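Local coordinates for Gp26 (PDB 4JZ5), which probably hydrolyses the peptidoglycan of the Listeria cell wall as the glycosyl hydrolase family 25 catalytic domain of a phage endolysin, at residues Val128-Lys140 and Lys157-Arg169. Residues are numbered along the deposited sequence; the frame is centred on the assembly and turned at random.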
ATOM      1  N   VAL A 128      15.868   3.338  11.474  1.00  6.79           N
ATOM      2  CA  VAL A 128      14.709   3.139  10.625  1.00  6.37           C
ATOM      3  C   VAL A 128      14.312   1.659  10.534  1.00  5.96           C
ATOM      4  O   VAL A 128      13.129   1.349  10.631  1.00  5.61           O
ATOM      5  CB  VAL A 128      14.936   3.765   9.233  1.00  6.45           C
ATOM      6  CG1 VAL A 128      13.932   3.236   8.219  1.00  7.26           C
ATOM      7  CG2 VAL A 128      14.866   5.294   9.332  1.00  6.76           C
ATOM      8  N   VAL A 129      15.271   0.771  10.305  1.00  6.17           N
ATOM      9  CA  VAL A 129      14.950  -0.650  10.239  1.00  5.96           C
ATOM     10  C   VAL A 129      14.234  -1.111  11.498  1.00  5.80           C
ATOM     11  O   VAL A 129      13.186  -1.759  11.429  1.00  5.91           O
ATOM     12  CB  VAL A 129      16.208  -1.483   9.979  1.00  6.79           C
ATOM     13  CG1 VAL A 129      15.982  -2.969  10.289  1.00  7.89           C
ATOM     14  CG2 VAL A 129      16.690  -1.286   8.557  1.00  7.55           C
ATOM     15  N   ASN A 130      14.791  -0.772  12.651  1.00  6.13           N
ATOM     16  CA  ASN A 130      14.224  -1.270  13.885  1.00  6.35           C
ATOM     17  C   ASN A 130      12.813  -0.736  14.108  1.00  5.76           C
ATOM     18  O   ASN A 130      11.930  -1.480  14.547  1.00  6.10           O
ATOM     19  CB  ASN A 130      15.100  -0.918  15.080  1.00  7.10           C
ATOM     20  CG  ASN A 130      16.390  -1.720  15.133  1.00  8.21           C
ATOM     21  OD1 ASN A 130      16.581  -2.688  14.394  1.00  9.79           O
ATOM     22  ND2 ASN A 130      17.285  -1.311  16.016  1.00 10.25           N
ATOM     23  N   GLU A 131      12.582   0.541  13.798  1.00  5.72           N
ATOM     24  CA  GLU A 131      11.268   1.109  14.040  1.00  5.62           C
ATOM     25  C   GLU A 131      10.244   0.578  13.038  1.00  5.44           C
ATOM     26  O   GLU A 131       9.111   0.298  13.416  1.00  5.34           O
ATOM     27  CB  GLU A 131      11.328   2.632  14.060  1.00  6.52           C
ATOM     28  CG  GLU A 131      12.149   3.177  15.235  1.00  6.97           C
ATOM     29  CD  GLU A 131      11.595   2.769  16.579  1.00  6.57           C
ATOM     30  OE1 GLU A 131      10.376   2.826  16.778  1.00  7.29           O
ATOM     31  OE2 GLU A 131      12.401   2.377  17.440  1.00 11.22           O
ATOM     32  N   CYS A 132      10.638   0.401  11.779  1.00  4.93           N
ATOM     33  CA  CYS A 132       9.763  -0.251  10.825  1.00  4.70           C
ATOM     34  C   CYS A 132       9.406  -1.648  11.319  1.00  4.68           C
ATOM     35  O   CYS A 132       8.266  -2.072  11.200  1.00  4.98           O
ATOM     36  CB  CYS A 132      10.419  -0.334   9.446  1.00  5.33           C
ATOM     37  SG  CYS A 132      10.425   1.227   8.554  1.00  5.63           S
ATOM     38  N   GLN A 133      10.391  -2.372  11.848  1.00  5.09           N
ATOM     39  CA  GLN A 133      10.137  -3.714  12.351  1.00  5.39           C
ATOM     40  C   GLN A 133       9.142  -3.705  13.514  1.00  5.61           C
ATOM     41  O   GLN A 133       8.243  -4.555  13.566  1.00  5.68           O
ATOM     42  CB  GLN A 133      11.433  -4.402  12.786  1.00  5.51           C
ATOM     43  CG  GLN A 133      11.235  -5.897  12.982  1.00  5.52           C
ATOM     44  CD  GLN A 133      11.007  -6.578  11.664  1.00  5.52           C
ATOM     45  OE1 GLN A 133      11.896  -6.569  10.812  1.00  6.85           O
ATOM     46  NE2 GLN A 133       9.804  -7.072  11.428  1.00  6.55           N
ATOM     47  N   ARG A 134       9.308  -2.766  14.443  1.00  5.59           N
ATOM     48  CA  ARG A 134       8.373  -2.649  15.557  1.00  5.70           C
ATOM     49  C   ARG A 134       6.955  -2.412  15.056  1.00  5.35           C
ATOM     50  O   ARG A 134       6.004  -3.018  15.573  1.00  5.93           O
ATOM     51  CB  ARG A 134       8.795  -1.540  16.518  1.00  6.39           C
ATOM     52  CG  ARG A 134      10.116  -1.814  17.223  1.00  6.91           C
ATOM     53  CD  ARG A 134      10.490  -0.646  18.130  1.00  7.49           C
ATOM     54  NE  ARG A 134       9.564  -0.533  19.252  1.00  9.38           N
ATOM     55  CZ  ARG A 134       8.895   0.556  19.607  1.00  8.55           C
ATOM     56  NH1 ARG A 134       9.025   1.701  18.958  1.00  9.02           N
ATOM     57  NH2 ARG A 134       8.074   0.481  20.645  1.00 10.25           N
ATOM     58  N   PHE A 135       6.803  -1.534  14.076  1.00  5.05           N
ATOM     59  CA  PHE A 135       5.492  -1.261  13.501  1.00  5.32           C
ATOM     60  C   PHE A 135       4.874  -2.520  12.896  1.00  4.72           C
ATOM     61  O   PHE A 135       3.733  -2.867  13.194  1.00  5.18           O
ATOM     62  CB  PHE A 135       5.645  -0.160  12.443  1.00  4.88           C
ATOM     63  CG  PHE A 135       4.360   0.208  11.734  1.00  4.55           C
ATOM     64  CD1 PHE A 135       3.842  -0.592  10.730  1.00  4.81           C
ATOM     65  CD2 PHE A 135       3.685   1.376  12.067  1.00  5.25           C
ATOM     66  CE1 PHE A 135       2.665  -0.250  10.085  1.00  4.98           C
ATOM     67  CE2 PHE A 135       2.510   1.730  11.417  1.00  5.32           C
ATOM     68  CZ  PHE A 135       2.003   0.908  10.428  1.00  5.48           C
ATOM     69  N   ILE A 136       5.629  -3.182  12.038  1.00  4.59           N
ATOM     70  CA  ILE A 136       5.144  -4.351  11.316  1.00  5.25           C
ATOM     71  C   ILE A 136       4.823  -5.495  12.277  1.00  5.44           C
ATOM     72  O   ILE A 136       3.761  -6.116  12.163  1.00  5.66           O
ATOM     73  CB  ILE A 136       6.169  -4.748  10.243  1.00  5.11           C
ATOM     74  CG1 ILE A 136       6.170  -3.686   9.128  1.00  5.39           C
ATOM     75  CG2 ILE A 136       5.906  -6.155   9.707  1.00  6.11           C
ATOM     76  CD1 ILE A 136       7.321  -3.810   8.167  1.00  8.12           C
ATOM     77  N   ASP A 137       5.709  -5.755  13.232  1.00  5.79           N
ATOM     78  CA  ASP A 137       5.451  -6.789  14.213  1.00  6.31           C
ATOM     79  C   ASP A 137       4.156  -6.500  14.955  1.00  5.74           C
ATOM     80  O   ASP A 137       3.380  -7.418  15.249  1.00  6.77           O
ATOM     81  CB  ASP A 137       6.561  -6.841  15.254  1.00  7.03           C
ATOM     82  CG  ASP A 137       7.899  -7.351  14.722  1.00  7.89           C
ATOM     83  OD1 ASP A 137       7.974  -7.843  13.589  1.00  8.54           O
ATOM     84  OD2 ASP A 137       8.886  -7.263  15.491  1.00 10.87           O
ATOM     85  N   HIS A 138       3.929  -5.247  15.327  1.00  5.61           N
ATOM     86  CA  HIS A 138       2.729  -4.920  16.073  1.00  5.83           C
ATOM     87  C   HIS A 138       1.473  -5.181  15.254  1.00  5.71           C
ATOM     88  O   HIS A 138       0.518  -5.797  15.732  1.00  6.19           O
ATOM     89  CB  HIS A 138       2.773  -3.476  16.569  1.00  6.83           C
ATOM     90  CG  HIS A 138       1.694  -3.164  17.542  1.00  6.73           C
ATOM     91  ND1 HIS A 138       1.735  -3.616  18.841  1.00  8.65           N
ATOM     92  CD2 HIS A 138       0.535  -2.477  17.417  1.00  8.09           C
ATOM     93  CE1 HIS A 138       0.646  -3.218  19.475  1.00  8.83           C
ATOM     94  NE2 HIS A 138      -0.095  -2.523  18.636  1.00  9.45           N
ATOM     95  N   VAL A 139       1.464  -4.709  14.014  1.00  5.46           N
ATOM     96  CA  VAL A 139       0.283  -4.882  13.183  1.00  5.58           C
ATOM     97  C   VAL A 139       0.007  -6.372  12.920  1.00  5.24           C
ATOM     98  O   VAL A 139      -1.136  -6.822  13.012  1.00  6.08           O
ATOM     99  CB  VAL A 139       0.419  -4.109  11.865  1.00  5.11           C
ATOM    100  CG1 VAL A 139      -0.779  -4.367  10.969  1.00  6.10           C
ATOM    101  CG2 VAL A 139       0.585  -2.623  12.130  1.00  5.66           C
ATOM    102  N   LYS A 140       1.044  -7.127  12.589  1.00  5.25           N
ATOM    103  CA  LYS A 140       0.883  -8.570  12.364  1.00  6.38           C
ATOM    104  C   LYS A 140       0.350  -9.242  13.625  1.00  6.80           C
ATOM    105  O   LYS A 140      -0.565 -10.075  13.555  1.00  7.95           O
ATOM    106  CB  LYS A 140       2.210  -9.212  11.947  1.00  6.33           C
ATOM    107  CG  LYS A 140       2.618  -8.873  10.519  1.00  6.57           C
ATOM    108  CD  LYS A 140       4.001  -9.387  10.158  1.00  8.14           C
ATOM    109  CE  LYS A 140       4.151 -10.903  10.233  1.00  7.52           C
ATOM    110  NZ  LYS A 140       3.258 -11.620   9.279  1.00  7.69           N
ATOM    111  N   LYS A 157      17.190   1.344  -0.421  1.00  8.62           N
ATOM    112  CA  LYS A 157      18.595   0.982  -0.345  1.00 10.28           C
ATOM    113  C   LYS A 157      19.323   1.773   0.732  1.00  9.57           C
ATOM    114  O   LYS A 157      20.099   1.212   1.515  1.00 10.87           O
ATOM    115  CB  LYS A 157      19.271   1.228  -1.694  1.00 11.70           C
ATOM    116  CG  LYS A 157      18.846   0.250  -2.780  1.00 12.62           C
ATOM    117  CD  LYS A 157      19.659   0.390  -4.050  1.00 15.89           C
ATOM    118  CE  LYS A 157      19.418   1.715  -4.742  1.00 18.65           C
ATOM    119  NZ  LYS A 157      20.072   1.757  -6.084  1.00 23.56           N
ATOM    120  N   THR A 158      19.099   3.083   0.763  1.00  9.64           N
ATOM    121  CA  THR A 158      19.880   3.948   1.641  1.00  9.27           C
ATOM    122  C   THR A 158      19.422   3.952   3.093  1.00  8.66           C
ATOM    123  O   THR A 158      20.076   4.570   3.932  1.00 10.50           O
ATOM    124  CB  THR A 158      19.923   5.397   1.120  1.00  9.74           C
ATOM    125  OG1 THR A 158      18.600   5.949   1.121  1.00 10.37           O
ATOM    126  CG2 THR A 158      20.541   5.456  -0.277  1.00 10.75           C
ATOM    127  N   HIS A 159      18.332   3.251   3.399  1.00  8.39           N
ATOM    128  CA  HIS A 159      17.897   3.071   4.780  1.00  8.51           C
ATOM    129  C   HIS A 159      17.916   1.623   5.229  1.00  9.99           C
ATOM    130  O   HIS A 159      17.386   1.295   6.293  1.00 10.35           O
ATOM    131  CB  HIS A 159      16.533   3.707   5.006  1.00 10.68           C
ATOM    132  CG  HIS A 159      16.555   5.191   4.850  1.00  8.78           C
ATOM    133  ND1 HIS A 159      16.577   5.805   3.618  1.00  9.22           N
ATOM    134  CD2 HIS A 159      16.654   6.183   5.769  1.00 10.34           C
ATOM    135  CE1 HIS A 159      16.655   7.116   3.785  1.00  9.22           C
ATOM    136  NE2 HIS A 159      16.689   7.370   5.082  1.00  9.77           N
ATOM    137  N   ASP A 160      18.548   0.762   4.438  1.00  8.78           N
ATOM    138  CA  ASP A 160      18.749  -0.643   4.809  1.00  9.86           C
ATOM    139  C   ASP A 160      17.449  -1.409   4.930  1.00  9.26           C
ATOM    140  O   ASP A 160      17.380  -2.351   5.712  1.00  9.39           O
ATOM    141  CB  ASP A 160      19.470  -0.770   6.162  1.00 13.12           C
ATOM    142  CG  ASP A 160      20.947  -0.607   6.066  1.00 12.93           C
ATOM    143  OD1 ASP A 160      21.483  -0.562   4.943  1.00 12.97           O
ATOM    144  OD2 ASP A 160      21.575  -0.555   7.142  1.00 13.72           O
ATOM    145  N   LEU A 161      16.431  -1.048   4.162  1.00  8.17           N
ATOM    146  CA  LEU A 161      15.143  -1.701   4.340  1.00  7.47           C
ATOM    147  C   LEU A 161      15.154  -3.196   4.018  1.00  7.83           C
ATOM    148  O   LEU A 161      14.252  -3.907   4.440  1.00  7.50           O
ATOM    149  CB  LEU A 161      14.034  -0.981   3.555  1.00  7.19           C
ATOM    150  CG  LEU A 161      13.745   0.463   3.994  1.00  7.90           C
ATOM    151  CD1 LEU A 161      12.488   0.968   3.295  1.00  8.15           C
ATOM    152  CD2 LEU A 161      13.623   0.611   5.503  1.00  8.62           C
ATOM    153  N   ASP A 162      16.174  -3.692   3.311  1.00  8.02           N
ATOM    154  CA  ASP A 162      16.322  -5.135   3.134  1.00  9.15           C
ATOM    155  C   ASP A 162      16.372  -5.875   4.476  1.00  9.55           C
ATOM    156  O   ASP A 162      16.056  -7.069   4.543  1.00 11.34           O
ATOM    157  CB  ASP A 162      17.582  -5.477   2.329  1.00 11.39           C
ATOM    158  CG  ASP A 162      17.410  -5.260   0.836  1.00 11.10           C
ATOM    159  OD1 ASP A 162      16.269  -5.136   0.374  1.00 10.12           O
ATOM    160  OD2 ASP A 162      18.444  -5.263   0.120  1.00 13.43           O
ATOM    161  N   LYS A 163      16.786  -5.182   5.536  1.00  8.54           N
ATOM    162  CA  LYS A 163      16.910  -5.810   6.847  1.00  8.58           C
ATOM    163  C   LYS A 163      15.585  -5.949   7.593  1.00  7.68           C
ATOM    164  O   LYS A 163      15.532  -6.621   8.619  1.00  9.36           O
ATOM    165  CB  LYS A 163      17.892  -5.026   7.700  1.00  8.63           C
ATOM    166  CG  LYS A 163      19.308  -5.071   7.154  1.00 10.56           C
ATOM    167  CD  LYS A 163      20.256  -4.288   8.028  1.00 12.98           C
ATOM    168  CE  LYS A 163      21.682  -4.379   7.524  1.00 18.79           C
ATOM    169  NZ  LYS A 163      22.635  -3.730   8.466  1.00 28.65           N
ATOM    170  N   VAL A 164      14.524  -5.321   7.101  1.00  7.30           N
ATOM    171  CA  VAL A 164      13.205  -5.486   7.703  1.00  6.42           C
ATOM    172  C   VAL A 164      12.599  -6.815   7.270  1.00  6.66           C
ATOM    173  O   VAL A 164      12.689  -7.185   6.103  1.00  7.17           O
ATOM    174  CB  VAL A 164      12.275  -4.322   7.315  1.00  6.56           C
ATOM    175  CG1 VAL A 164      10.925  -4.465   7.991  1.00  6.69           C
ATOM    176  CG2 VAL A 164      12.897  -2.986   7.697  1.00  6.69           C
ATOM    177  N   LYS A 165      12.009  -7.538   8.217  1.00  6.65           N
ATOM    178  CA  LYS A 165      11.316  -8.793   7.931  1.00  6.85           C
ATOM    179  C   LYS A 165       9.832  -8.529   7.791  1.00  5.65           C
ATOM    180  O   LYS A 165       9.199  -7.998   8.712  1.00  7.36           O
ATOM    181  CB  LYS A 165      11.555  -9.777   9.067  1.00  8.04           C
ATOM    182  CG  LYS A 165      13.013 -10.091   9.279  1.00 14.49           C
ATOM    183  CD  LYS A 165      13.212 -10.958  10.515  1.00 19.29           C
ATOM    184  CE  LYS A 165      14.650 -11.449  10.638  1.00 25.32           C
ATOM    185  NZ  LYS A 165      15.615 -10.332  10.795  1.00 33.36           N
ATOM    186  N   HIS A 166       9.274  -8.867   6.639  1.00  6.33           N
ATOM    187  CA  HIS A 166       7.869  -8.574   6.361  1.00  5.70           C
ATOM    188  C   HIS A 166       7.423  -9.455   5.205  1.00  6.18           C
ATOM    189  O   HIS A 166       8.191 -10.272   4.691  1.00  7.19           O
ATOM    190  CB  HIS A 166       7.682  -7.100   6.007  1.00  5.51           C
ATOM    191  CG  HIS A 166       8.467  -6.707   4.814  1.00  5.60           C
ATOM    192  ND1 HIS A 166       8.004  -6.900   3.537  1.00  6.16           N
ATOM    193  CD2 HIS A 166       9.736  -6.260   4.704  1.00  6.04           C
ATOM    194  CE1 HIS A 166       8.948  -6.554   2.687  1.00  5.50           C
ATOM    195  NE2 HIS A 166      10.006  -6.148   3.367  1.00  6.18           N
ATOM    196  N   ASP A 167       6.179  -9.274   4.784  1.00  5.03           N
ATOM    197  CA  ASP A 167       5.542 -10.221   3.890  1.00  5.44           C
ATOM    198  C   ASP A 167       5.499  -9.849   2.411  1.00  5.79           C
ATOM    199  O   ASP A 167       5.035 -10.673   1.612  1.00  7.10           O
ATOM    200  CB  ASP A 167       4.115 -10.478   4.380  1.00  6.40           C
ATOM    201  CG  ASP A 167       4.093 -11.095   5.749  1.00  6.12           C
ATOM    202  OD1 ASP A 167       4.795 -12.119   5.922  1.00  9.18           O
ATOM    203  OD2 ASP A 167       3.424 -10.568   6.646  1.00  6.95           O
ATOM    204  N   LEU A 168       5.894  -8.646   2.019  1.00  5.51           N
ATOM    205  CA  LEU A 168       5.841  -8.282   0.607  1.00  5.39           C
ATOM    206  C   LEU A 168       6.623  -7.007   0.306  1.00  4.79           C
ATOM    207  O   LEU A 168       6.377  -5.969   0.904  1.00  4.88           O
ATOM    208  CB  LEU A 168       4.387  -8.121   0.164  1.00  6.64           C
ATOM    209  CG  LEU A 168       4.150  -8.261  -1.341  1.00  6.81           C
ATOM    210  CD1 LEU A 168       2.780  -8.890  -1.616  1.00 10.88           C
ATOM    211  CD2 LEU A 168       4.256  -6.922  -2.048  1.00  8.10           C
ATOM    212  N   ARG A 169       7.570  -7.114  -0.621  1.00  4.93           N
ATOM    213  CA  ARG A 169       8.380  -5.973  -1.045  1.00  5.13           C
ATOM    214  C   ARG A 169       7.677  -5.159  -2.126  1.00  4.66           C
ATOM    215  O   ARG A 169       7.547  -5.611  -3.267  1.00  5.39           O
ATOM    216  CB  ARG A 169       9.714  -6.457  -1.600  1.00  6.09           C
ATOM    217  CG  ARG A 169      10.579  -7.238  -0.623  1.00  6.51           C
ATOM    218  CD  ARG A 169      11.718  -7.969  -1.328  1.00  8.11           C
ATOM    219  NE  ARG A 169      12.664  -7.081  -2.007  1.00  8.09           N
ATOM    220  CZ  ARG A 169      13.755  -6.561  -1.455  1.00  8.95           C
ATOM    221  NH1 ARG A 169      14.089  -6.826  -0.202  1.00  9.55           N
ATOM    222  NH2 ARG A 169      14.527  -5.768  -2.185  1.00  9.64           N
TER
HETATM  223  O   HOH W   1      17.960   1.896   8.972  1.00  6.98           O
HETATM  224  O   HOH W   2      14.514  -6.287  11.274  1.00 10.77           O
HETATM  225  O   HOH W   3       3.609 -14.093   7.387  1.00 24.41           O
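In the beta/alpha-barrel of this glycosyl hydrolase, outer helix 128-143 meets the connection from helix 153-158 to strand 169-172, and Gln-133 shows how one side-chain amide can replace a backbone partner. With CG anti to the backbone N (chi1 -166°) and the chain bent at chi2, the amide lies along Lys-165: the N of Lys-165 donates to Gln-133 OE1 at 2.8 Å, and Gln-133 NE2 returns a bond to the O of Lys-165 at 2.9 Å. Both are nearly straight at 173° and each acceptor is met on a lone pair, while Asp-137 OD1 takes another NE2 bond and a water joins OE1 to Lys-163 O; together they fix the amide's rotation. Beside it, Val-164 lies over the helix face: Val-164 CG1 meets Ile-136 CD1 at 3.7 Å, and its CG2 reaches Val-129 CG1 and Cys-132 CB, both at 4.0 Å. Val-129 CG2 presses on the Schellman turn ending helix 153-158, tightly packed at 3.1 Å from Asp-160 O. Farther along, Lys-140 NZ forms a 2.8 Å salt bridge on the syn lone pair of Asp-167 OD2, an oxygen also bonded by the N of Val-147. This two-bond amide pairing joins a helix-to-strand loop to the neighbouring outer helix of the beta/alpha-barrel.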